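Local coordinates for protein diadenosine tetraphosphatase, putative (Trypanosoma brucei, PDB 2QJC) that probably hydrolyses diadenosine tetraphosphate or related phosphoesters, as a two-manganese metallophosphatase of the calcineurin-like family, at residues A[143-148]-A[162-167]; A[38-43]-A[242-247]; A[65-70]-A[121-126]. All blocks are in the same frame, centred on the assembly; numbering follows the deposited sequence.

In all three contacts the touching across the segments is van der Waals contact, and in contact 1 a histidine ring takes part. Contact 3 is fully buried and joins two helices, 63-73 and 117-124, through a tyrosine and branched aliphatic residues. Contact 2 is only partly buried: the end of helix 31-41 meets the edge strand 240-245 through small and branched side chains. Contact 1, across the chain's centre from both, is buried too; a proline and a histidine of a turn rest on a leucine of strand 163-166, while hydrogen bonds stay within the turn or go to other residues. Contacts 2 and 3 share no element but come within about 5 Å at their nearest atoms.

Contact 1: residues A[143-148]-A[162-167]; sequences GLHPQR and RNLIEK. With PO4 (phosphate ion), chain D.
Pro146 and His145 rest on Leu164 in a small, buried loop-on-strand contact of the calcineurin-like phosphoesterase fold, where the loop after strand 137-140 meets strand 163-166 of a three-stranded antiparallel sheet. The Leu164 side chain is about 12 Å from that of the manganese ligand His204. Pro146 and Leu164 meet tip to tip: CD1 of Leu164 is 3.7 Å from CD of Pro146 and equally near its CG. The other branch, Leu164 CD2, lies over one side of the imidazole, obliquely and off-centre, 4.3 Å from His145 NE2. A forked leucine suits this place because one methyl can serve each ring.

The two rings are presented by a type I turn from His145 to Arg148, closed by Arg148 N bonding to His145 O at 3.2 Å. Proline fits its second position, its ring fixing phi near -64°. Gln147 N donates to His145 ND1 at 3.1 Å, practically in the ring plane, while the ring's other nitrogen, His145 NE2, is hydrogen-bonded to Leu177 O. With both nitrogens engaged, the imidazole can hardly rotate; Arg148 CZ lies over its other face, also toward the rim.

At the start of the strand, Arg162 and Asn163 both face Thr180 in a classic beta bulge. Arg162 NH2 gives a 2.8 Å hydrogen bond to phosphate O2, and NH1 forms a salt bridge with Asp205. The two histidine bonds are consistent with a neutral imidazole carrying its proton on NE2, which can probably present carbon surface to Leu164.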
loop_
_atom_site.group_PDB
_atom_site.type_symbol
_atom_site.label_atom_id
_atom_site.label_comp_id
_atom_site.label_asym_id
_atom_site.label_seq_id
_atom_site.Cartn_x
_atom_site.Cartn_y
_atom_site.Cartn_z
ATOM N N GLY A 143 -5.834 -0.445 5.760
ATOM C CA GLY A 143 -6.435 -1.587 6.432
ATOM C C GLY A 143 -7.839 -1.878 5.955
ATOM O O GLY A 143 -8.286 -1.324 4.950
ATOM N N LEU A 144 -8.530 -2.764 6.666
ATOM C CA LEU A 144 -9.908 -3.122 6.336
ATOM C C LEU A 144 -10.730 -3.114 7.622
ATOM O O LEU A 144 -10.233 -3.484 8.685
ATOM C CB LEU A 144 -9.970 -4.517 5.711
ATOM C CG LEU A 144 -9.323 -4.726 4.334
ATOM C CD1 LEU A 144 -9.360 -6.205 3.982
ATOM C CD2 LEU A 144 -10.068 -3.916 3.277
ATOM N N HIS A 145 -11.979 -2.676 7.540
ATOM C CA HIS A 145 -12.823 -2.675 8.731
ATOM C C HIS A 145 -13.236 -4.132 8.949
ATOM O O HIS A 145 -13.894 -4.736 8.101
ATOM C CB HIS A 145 -14.049 -1.783 8.532
ATOM C CG HIS A 145 -14.776 -1.476 9.803
ATOM N ND1 HIS A 145 -15.331 -2.456 10.600
ATOM C CD2 HIS A 145 -14.997 -0.303 10.443
ATOM C CE1 HIS A 145 -15.859 -1.901 11.675
ATOM N NE2 HIS A 145 -15.669 -0.596 11.604
ATOM N N PRO A 146 -12.843 -4.718 10.091
ATOM C CA PRO A 146 -13.164 -6.114 10.416
ATOM C C PRO A 146 -14.634 -6.469 10.600
ATOM O O PRO A 146 -14.954 -7.630 10.857
ATOM C CB PRO A 146 -12.350 -6.364 11.680
ATOM C CG PRO A 146 -12.373 -5.011 12.346
ATOM C CD PRO A 146 -12.099 -4.082 11.192
ATOM N N GLN A 147 -15.531 -5.498 10.466
ATOM C CA GLN A 147 -16.953 -5.791 10.638
ATOM C C GLN A 147 -17.775 -5.488 9.392
ATOM O O GLN A 147 -19.006 -5.572 9.416
ATOM C CB GLN A 147 -17.520 -5.021 11.844
ATOM C CG GLN A 147 -16.772 -5.289 13.142
ATOM C CD GLN A 147 -17.412 -4.621 14.353
ATOM O OE1 GLN A 147 -17.802 -3.452 14.304
ATOM N NE2 GLN A 147 -17.499 -5.359 15.456
ATOM N N ARG A 148 -17.098 -5.134 8.306
ATOM C CA ARG A 148 -17.781 -4.839 7.048
ATOM C C ARG A 148 -17.309 -5.801 5.962
ATOM O O ARG A 148 -16.150 -6.226 5.958
ATOM C CB ARG A 148 -17.489 -3.412 6.573
ATOM C CG ARG A 148 -17.710 -2.306 7.597
ATOM C CD ARG A 148 -17.416 -0.960 6.946
ATOM N NE ARG A 148 -17.305 0.132 7.909
ATOM C CZ ARG A 148 -18.332 0.675 8.557
ATOM N NH1 ARG A 148 -19.564 0.233 8.352
ATOM N NH2 ARG A 148 -18.124 1.669 9.409
ATOM N N ARG A 162 -5.794 3.837 11.360
ATOM C CA ARG A 162 -4.668 3.423 12.193
ATOM C C ARG A 162 -5.209 2.688 13.425
ATOM O O ARG A 162 -4.632 1.694 13.890
ATOM C CB ARG A 162 -3.855 4.634 12.660
ATOM C CG ARG A 162 -3.089 5.354 11.567
ATOM C CD ARG A 162 -2.527 6.674 12.092
ATOM N NE ARG A 162 -2.238 7.628 11.016
ATOM C CZ ARG A 162 -1.132 7.613 10.283
ATOM N NH1 ARG A 162 -0.199 6.695 10.503
ATOM N NH2 ARG A 162 -0.956 8.522 9.334
ATOM N N ASN A 163 -6.340 3.178 13.925
ATOM C CA ASN A 163 -6.975 2.633 15.113
ATOM C C ASN A 163 -8.457 2.268 14.964
ATOM O O ASN A 163 -9.145 2.716 14.048
ATOM C CB ASN A 163 -6.834 3.645 16.263
ATOM C CG ASN A 163 -5.467 3.594 16.940
ATOM O OD1 ASN A 163 -4.473 3.184 16.340
ATOM N ND2 ASN A 163 -5.416 4.021 18.201
ATOM N N LEU A 164 -8.928 1.446 15.897
ATOM C CA LEU A 164 -10.324 1.019 15.969
ATOM C C LEU A 164 -10.747 1.199 17.436
ATOM O O LEU A 164 -10.095 0.680 18.361
ATOM C CB LEU A 164 -10.474 -0.450 15.546
ATOM C CG LEU A 164 -10.501 -0.740 14.037
ATOM C CD1 LEU A 164 -10.322 -2.240 13.795
ATOM C CD2 LEU A 164 -11.808 -0.241 13.440
ATOM N N ILE A 165 -11.829 1.945 17.635
ATOM C CA ILE A 165 -12.340 2.233 18.970
ATOM C C ILE A 165 -13.721 1.623 19.185
ATOM O O ILE A 165 -14.625 1.805 18.363
ATOM C CB ILE A 165 -12.477 3.749 19.196
ATOM C CG1 ILE A 165 -11.208 4.468 18.732
ATOM C CG2 ILE A 165 -12.749 4.023 20.669
ATOM C CD1 ILE A 165 -11.327 5.975 18.739
ATOM N N GLU A 166 -13.883 0.917 20.297
ATOM C CA GLU A 166 -15.162 0.295 20.613
ATOM C C GLU A 166 -16.174 1.386 20.917
ATOM O O GLU A 166 -16.030 2.118 21.894
ATOM C CB GLU A 166 -15.019 -0.645 21.816
ATOM C CG GLU A 166 -13.906 -1.670 21.652
ATOM C CD GLU A 166 -13.949 -2.767 22.698
ATOM O OE1 GLU A 166 -14.931 -3.540 22.705
ATOM O OE2 GLU A 166 -13.001 -2.858 23.510
ATOM N N LYS A 167 -17.187 1.498 20.061
ATOM C CA LYS A 167 -18.239 2.500 20.209
ATOM C C LYS A 167 -19.297 2.350 19.122
ATOM O O LYS A 167 -19.052 2.654 17.954
ATOM C CB LYS A 167 -17.647 3.913 20.153
ATOM C CG LYS A 167 -16.597 4.104 19.070
ATOM C CD LYS A 167 -16.299 5.574 18.805
ATOM C CE LYS A 167 -17.451 6.245 18.066
ATOM N NZ LYS A 167 -17.074 7.587 17.545
HETATM P P PO4 D . 1.650 8.726 5.940
HETATM O O1 PO4 D . 3.221 8.488 6.290
HETATM O O2 PO4 D . 0.798 8.146 7.146
HETATM O O3 PO4 D . 1.412 10.255 5.784
HETATM O O4 PO4 D . 1.305 7.955 4.634
#

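Contact 2: residues A[38-43]-A[242-247]; sequences LRAVSF and ISVPGW
Val41 and Ile242 cross obliquely, with CG1 of the valine set against the CG2 methyl of the isoleucine at 3.9 Å and near the end of its longer branch, CD1. Both branches of Ile242 therefore touch one valine methyl. Ile242 CG2 also reaches the helix backbone, 3.7 Å from Ala40 O.

The CB of Ala40 points toward the strand and meets CG1 of Val244 at 3.5 Å, tighter than usual for two carbons. The short side chain lets the helix come this close. Ile242 and Val244 alternate with Ser243, whose CB points away from the helix and whose OG is hydrogen-bonded to Arg230 NE.

This is helix-on-sheet packing in the calcineurin-like phosphoesterase fold: helix 31-41 lies against 240-245, an outermost strand of its five-stranded mixed sheet. Val41 also touches Ile22 on strand 21-24 of that sheet, and Val244 touches Leu37, about one turn back from Ala40. The helix finishes beside the contact in a Schellman motif, with Phe43 N bonded to Leu38 O at 3.0 Å and Ser42 at positive phi, 62°.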
loop_
_atom_site.group_PDB
_atom_site.type_symbol
_atom_site.label_atom_id
_atom_site.label_comp_id
_atom_site.label_asym_id
_atom_site.label_seq_id
_atom_site.Cartn_x
_atom_site.Cartn_y
_atom_site.Cartn_z
ATOM N N LEU A 38 13.939 -4.561 -5.813
ATOM C CA LEU A 38 13.662 -5.503 -6.889
ATOM C C LEU A 38 14.850 -6.441 -7.101
ATOM O O LEU A 38 14.671 -7.643 -7.339
ATOM C CB LEU A 38 13.314 -4.751 -8.172
ATOM C CG LEU A 38 11.986 -3.984 -8.092
ATOM C CD1 LEU A 38 11.738 -3.248 -9.396
ATOM C CD2 LEU A 38 10.837 -4.946 -7.799
ATOM N N ARG A 39 16.063 -5.894 -7.014
ATOM C CA ARG A 39 17.265 -6.710 -7.147
ATOM C C ARG A 39 17.360 -7.598 -5.914
ATOM O O ARG A 39 17.808 -8.742 -5.993
ATOM C CB ARG A 39 18.530 -5.841 -7.231
ATOM C CG ARG A 39 18.759 -5.181 -8.582
ATOM C CD ARG A 39 20.147 -4.556 -8.659
ATOM N NE ARG A 39 20.275 -3.381 -7.801
ATOM C CZ ARG A 39 19.808 -2.179 -8.109
ATOM N NH1 ARG A 39 19.181 -1.978 -9.259
ATOM N NH2 ARG A 39 19.969 -1.177 -7.267
ATOM N N ALA A 40 16.924 -7.064 -4.776
ATOM C CA ALA A 40 16.967 -7.795 -3.515
ATOM C C ALA A 40 16.031 -9.009 -3.453
ATOM O O ALA A 40 16.186 -9.870 -2.581
ATOM C CB ALA A 40 16.666 -6.846 -2.356
ATOM N N VAL A 41 15.058 -9.082 -4.356
ATOM C CA VAL A 41 14.143 -10.223 -4.361
ATOM C C VAL A 41 14.309 -11.030 -5.644
ATOM O O VAL A 41 13.633 -12.040 -5.842
ATOM C CB VAL A 41 12.653 -9.789 -4.251
ATOM C CG1 VAL A 41 12.462 -8.866 -3.057
ATOM C CG2 VAL A 41 12.202 -9.121 -5.541
ATOM N N SER A 42 15.207 -10.570 -6.513
ATOM C CA SER A 42 15.467 -11.236 -7.785
ATOM C C SER A 42 14.206 -11.239 -8.641
ATOM O O SER A 42 13.779 -12.281 -9.144
ATOM C CB SER A 42 15.943 -12.675 -7.549
ATOM O OG SER A 42 17.115 -12.699 -6.752
ATOM N N PHE A 43 13.619 -10.056 -8.795
ATOM C CA PHE A 43 12.405 -9.868 -9.578
ATOM C C PHE A 43 12.605 -10.331 -11.019
ATOM O O PHE A 43 13.548 -9.910 -11.690
ATOM C CB PHE A 43 12.006 -8.392 -9.561
ATOM C CG PHE A 43 10.737 -8.097 -10.304
ATOM C CD1 PHE A 43 9.506 -8.478 -9.784
ATOM C CD2 PHE A 43 10.773 -7.451 -11.536
ATOM C CE1 PHE A 43 8.330 -8.221 -10.482
ATOM C CE2 PHE A 43 9.606 -7.192 -12.240
ATOM C CZ PHE A 43 8.385 -7.578 -11.715
ATOM N N ILE A 242 11.366 -9.248 2.918
ATOM C CA ILE A 242 12.686 -8.894 2.407
ATOM C C ILE A 242 12.731 -7.369 2.313
ATOM O O ILE A 242 11.831 -6.751 1.747
ATOM C CB ILE A 242 12.934 -9.469 1.000
ATOM C CG1 ILE A 242 13.060 -10.992 1.068
ATOM C CG2 ILE A 242 14.193 -8.855 0.400
ATOM C CD1 ILE A 242 13.259 -11.641 -0.285
ATOM N N SER A 243 13.781 -6.766 2.865
ATOM C CA SER A 243 13.907 -5.317 2.836
ATOM C C SER A 243 15.315 -4.849 2.503
ATOM O O SER A 243 16.273 -5.620 2.541
ATOM C CB SER A 243 13.500 -4.727 4.189
ATOM O OG SER A 243 14.414 -5.115 5.201
ATOM N N VAL A 244 15.416 -3.566 2.176
ATOM C CA VAL A 244 16.680 -2.925 1.850
ATOM C C VAL A 244 16.690 -1.573 2.560
ATOM O O VAL A 244 15.646 -1.094 3.019
ATOM C CB VAL A 244 16.828 -2.674 0.329
ATOM C CG1 VAL A 244 16.851 -3.992 -0.421
ATOM C CG2 VAL A 244 15.694 -1.796 -0.167
ATOM N N PRO A 245 17.872 -0.948 2.669
ATOM C CA PRO A 245 18.008 0.356 3.325
ATOM C C PRO A 245 17.119 1.428 2.691
ATOM O O PRO A 245 16.973 1.474 1.470
ATOM C CB PRO A 245 19.493 0.668 3.151
ATOM C CG PRO A 245 20.119 -0.699 3.234
ATOM C CD PRO A 245 19.197 -1.516 2.353
ATOM N N GLY A 246 16.536 2.289 3.525
ATOM C CA GLY A 246 15.687 3.351 3.017
ATOM C C GLY A 246 16.487 4.555 2.546
ATOM O O GLY A 246 17.716 4.540 2.592
ATOM N N TRP A 247 15.789 5.596 2.097
ATOM C CA TRP A 247 16.410 6.829 1.601
ATOM C C TRP A 247 17.051 7.639 2.732
ATOM O O TRP A 247 16.402 7.940 3.730
ATOM C CB TRP A 247 15.352 7.671 0.879
ATOM C CG TRP A 247 15.861 8.953 0.290
ATOM C CD1 TRP A 247 17.036 9.139 -0.385
ATOM C CD2 TRP A 247 15.177 10.214 0.256
ATOM N NE1 TRP A 247 17.122 10.432 -0.840
ATOM C CE2 TRP A 247 15.995 11.115 -0.463
ATOM C CE3 TRP A 247 13.948 10.670 0.761
ATOM C CZ2 TRP A 247 15.626 12.449 -0.692
ATOM C CZ3 TRP A 247 13.580 11.996 0.533
ATOM C CH2 TRP A 247 14.419 12.868 -0.189
#

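Contact 3: residues A[65-70]-A[121-126]; sequences GVVRLL and TYLSQL
Tyr122 and Val67 carry most of this buried contact, a helix-helix packing between 63-73 and 117-124 in the calcineurin-like phosphoesterase fold. The valine slants in toward the tyrosine. One of its methyls, Val67 CG1, sits 3.6 Å from CD2 of Tyr122 and touches the tyrosine CB and CG as well, near the root of the side chain. The tyrosine CG is anti to the backbone N (chi1 -180°), which carries the ring along the neighbouring helix toward Leu70, where CB of Leu70 lies 4.2 Å from CZ of Tyr122. A flat, long ring is apt here: its near end rests on Val67 and its far end on Leu70, two residues about one helical turn apart.

Val67 is branched at CB and serves two partners. Val67 CG2 meets CD2 of Leu123 at 4.1 Å, the two side chains crossing at about a right angle. Leu123 also touches Leu56, and its side chain is about 9 Å from that of Asp55, which bridges the two manganese ions; the contact lies close to the metal site but supplies none of its ligands. Arg68 forms a salt bridge with Asp118, a second tie between the same two helices.

The polar end of the tyrosine is satisfied in this apolar setting by a hydrogen bond with the carbonyl oxygen of Ala75, just after helix 63-73. Tyr122 OH also lies 3.8 Å from Leu70 CB.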
loop_
_atom_site.group_PDB
_atom_site.type_symbol
_atom_site.label_atom_id
_atom_site.label_comp_id
_atom_site.label_asym_id
_atom_site.label_seq_id
_atom_site.Cartn_x
_atom_site.Cartn_y
_atom_site.Cartn_z
ATOM N N GLY A 65 9.200 9.094 -11.570
ATOM C CA GLY A 65 9.944 7.928 -12.010
ATOM C C GLY A 65 9.403 6.650 -11.401
ATOM O O GLY A 65 9.385 5.599 -12.045
ATOM N N VAL A 66 8.961 6.744 -10.150
ATOM C CA VAL A 66 8.401 5.606 -9.436
ATOM C C VAL A 66 7.183 5.059 -10.161
ATOM O O VAL A 66 7.064 3.851 -10.376
ATOM C CB VAL A 66 7.966 6.003 -8.003
ATOM C CG1 VAL A 66 6.915 5.021 -7.477
ATOM C CG2 VAL A 66 9.171 6.024 -7.087
ATOM N N VAL A 67 6.283 5.960 -10.538
ATOM C CA VAL A 67 5.052 5.582 -11.207
ATOM C C VAL A 67 5.271 5.055 -12.614
ATOM O O VAL A 67 4.574 4.135 -13.049
ATOM C CB VAL A 67 4.067 6.775 -11.216
ATOM C CG1 VAL A 67 2.850 6.464 -12.065
ATOM C CG2 VAL A 67 3.642 7.089 -9.778
ATOM N N ARG A 68 6.242 5.627 -13.320
ATOM C CA ARG A 68 6.550 5.190 -14.679
ATOM C C ARG A 68 7.238 3.829 -14.685
ATOM O O ARG A 68 7.062 3.043 -15.610
ATOM C CB ARG A 68 7.426 6.232 -15.381
ATOM C CG ARG A 68 6.620 7.363 -15.981
ATOM C CD ARG A 68 7.486 8.558 -16.328
ATOM N NE ARG A 68 6.707 9.578 -17.025
ATOM C CZ ARG A 68 7.062 10.855 -17.115
ATOM N NH1 ARG A 68 8.187 11.273 -16.548
ATOM N NH2 ARG A 68 6.283 11.714 -17.761
ATOM N N LEU A 69 8.028 3.560 -13.653
ATOM C CA LEU A 69 8.707 2.280 -13.539
ATOM C C LEU A 69 7.653 1.192 -13.342
ATOM O O LEU A 69 7.667 0.159 -14.019
ATOM C CB LEU A 69 9.669 2.289 -12.344
ATOM C CG LEU A 69 10.295 0.934 -11.984
ATOM C CD1 LEU A 69 11.022 0.368 -13.197
ATOM C CD2 LEU A 69 11.255 1.097 -10.835
ATOM N N LEU A 70 6.738 1.428 -12.408
ATOM C CA LEU A 70 5.678 0.466 -12.130
ATOM C C LEU A 70 4.826 0.226 -13.374
ATOM O O LEU A 70 4.390 -0.903 -13.629
ATOM C CB LEU A 70 4.806 0.959 -10.969
ATOM C CG LEU A 70 5.567 1.069 -9.642
ATOM C CD1 LEU A 70 4.692 1.718 -8.583
ATOM C CD2 LEU A 70 6.019 -0.320 -9.201
ATOM N N THR A 121 -2.720 9.397 -15.272
ATOM C CA THR A 121 -3.580 8.339 -15.787
ATOM C C THR A 121 -3.394 7.035 -15.021
ATOM O O THR A 121 -4.373 6.370 -14.683
ATOM C CB THR A 121 -3.314 8.097 -17.287
ATOM O OG1 THR A 121 -3.731 9.248 -18.029
ATOM C CG2 THR A 121 -4.078 6.887 -17.783
ATOM N N TYR A 122 -2.141 6.680 -14.742
ATOM C CA TYR A 122 -1.833 5.455 -14.010
ATOM C C TYR A 122 -2.462 5.485 -12.624
ATOM O O TYR A 122 -3.059 4.498 -12.188
ATOM C CB TYR A 122 -0.319 5.267 -13.871
ATOM C CG TYR A 122 0.076 4.008 -13.122
ATOM C CD1 TYR A 122 0.236 2.791 -13.788
ATOM C CD2 TYR A 122 0.253 4.027 -11.738
ATOM C CE1 TYR A 122 0.570 1.615 -13.087
ATOM C CE2 TYR A 122 0.578 2.862 -11.025
ATOM C CZ TYR A 122 0.737 1.665 -11.703
ATOM O OH TYR A 122 1.062 0.527 -10.996
ATOM N N LEU A 123 -2.318 6.616 -11.935
ATOM C CA LEU A 123 -2.870 6.783 -10.588
ATOM C C LEU A 123 -4.392 6.787 -10.593
ATOM O O LEU A 123 -5.037 6.273 -9.680
ATOM C CB LEU A 123 -2.395 8.104 -9.971
ATOM C CG LEU A 123 -0.904 8.302 -9.690
ATOM C CD1 LEU A 123 -0.699 9.640 -8.998
ATOM C CD2 LEU A 123 -0.388 7.177 -8.819
ATOM N N SER A 124 -4.956 7.377 -11.634
ATOM C CA SER A 124 -6.394 7.499 -11.770
ATOM C C SER A 124 -7.115 6.166 -11.972
ATOM O O SER A 124 -8.334 6.101 -11.873
ATOM C CB SER A 124 -6.705 8.443 -12.932
ATOM O OG SER A 124 -8.084 8.751 -12.981
ATOM N N GLN A 125 -6.367 5.103 -12.245
ATOM C CA GLN A 125 -6.987 3.800 -12.464
ATOM C C GLN A 125 -6.754 2.798 -11.336
ATOM O O GLN A 125 -7.154 1.642 -11.442
ATOM C CB GLN A 125 -6.488 3.210 -13.789
ATOM C CG GLN A 125 -4.977 3.035 -13.864
ATOM C CD GLN A 125 -4.490 2.779 -15.283
ATOM O OE1 GLN A 125 -4.903 1.815 -15.931
ATOM N NE2 GLN A 125 -3.607 3.646 -15.772
ATOM N N LEU A 126 -6.127 3.242 -10.250
ATOM C CA LEU A 126 -5.845 2.351 -9.130
ATOM C C LEU A 126 -7.056 2.029 -8.259
ATOM O O LEU A 126 -7.813 2.919 -7.879
ATOM C CB LEU A 126 -4.757 2.947 -8.228
ATOM C CG LEU A 126 -3.401 3.331 -8.828
ATOM C CD1 LEU A 126 -2.505 3.817 -7.702
ATOM C CD2 LEU A 126 -2.759 2.139 -9.549
#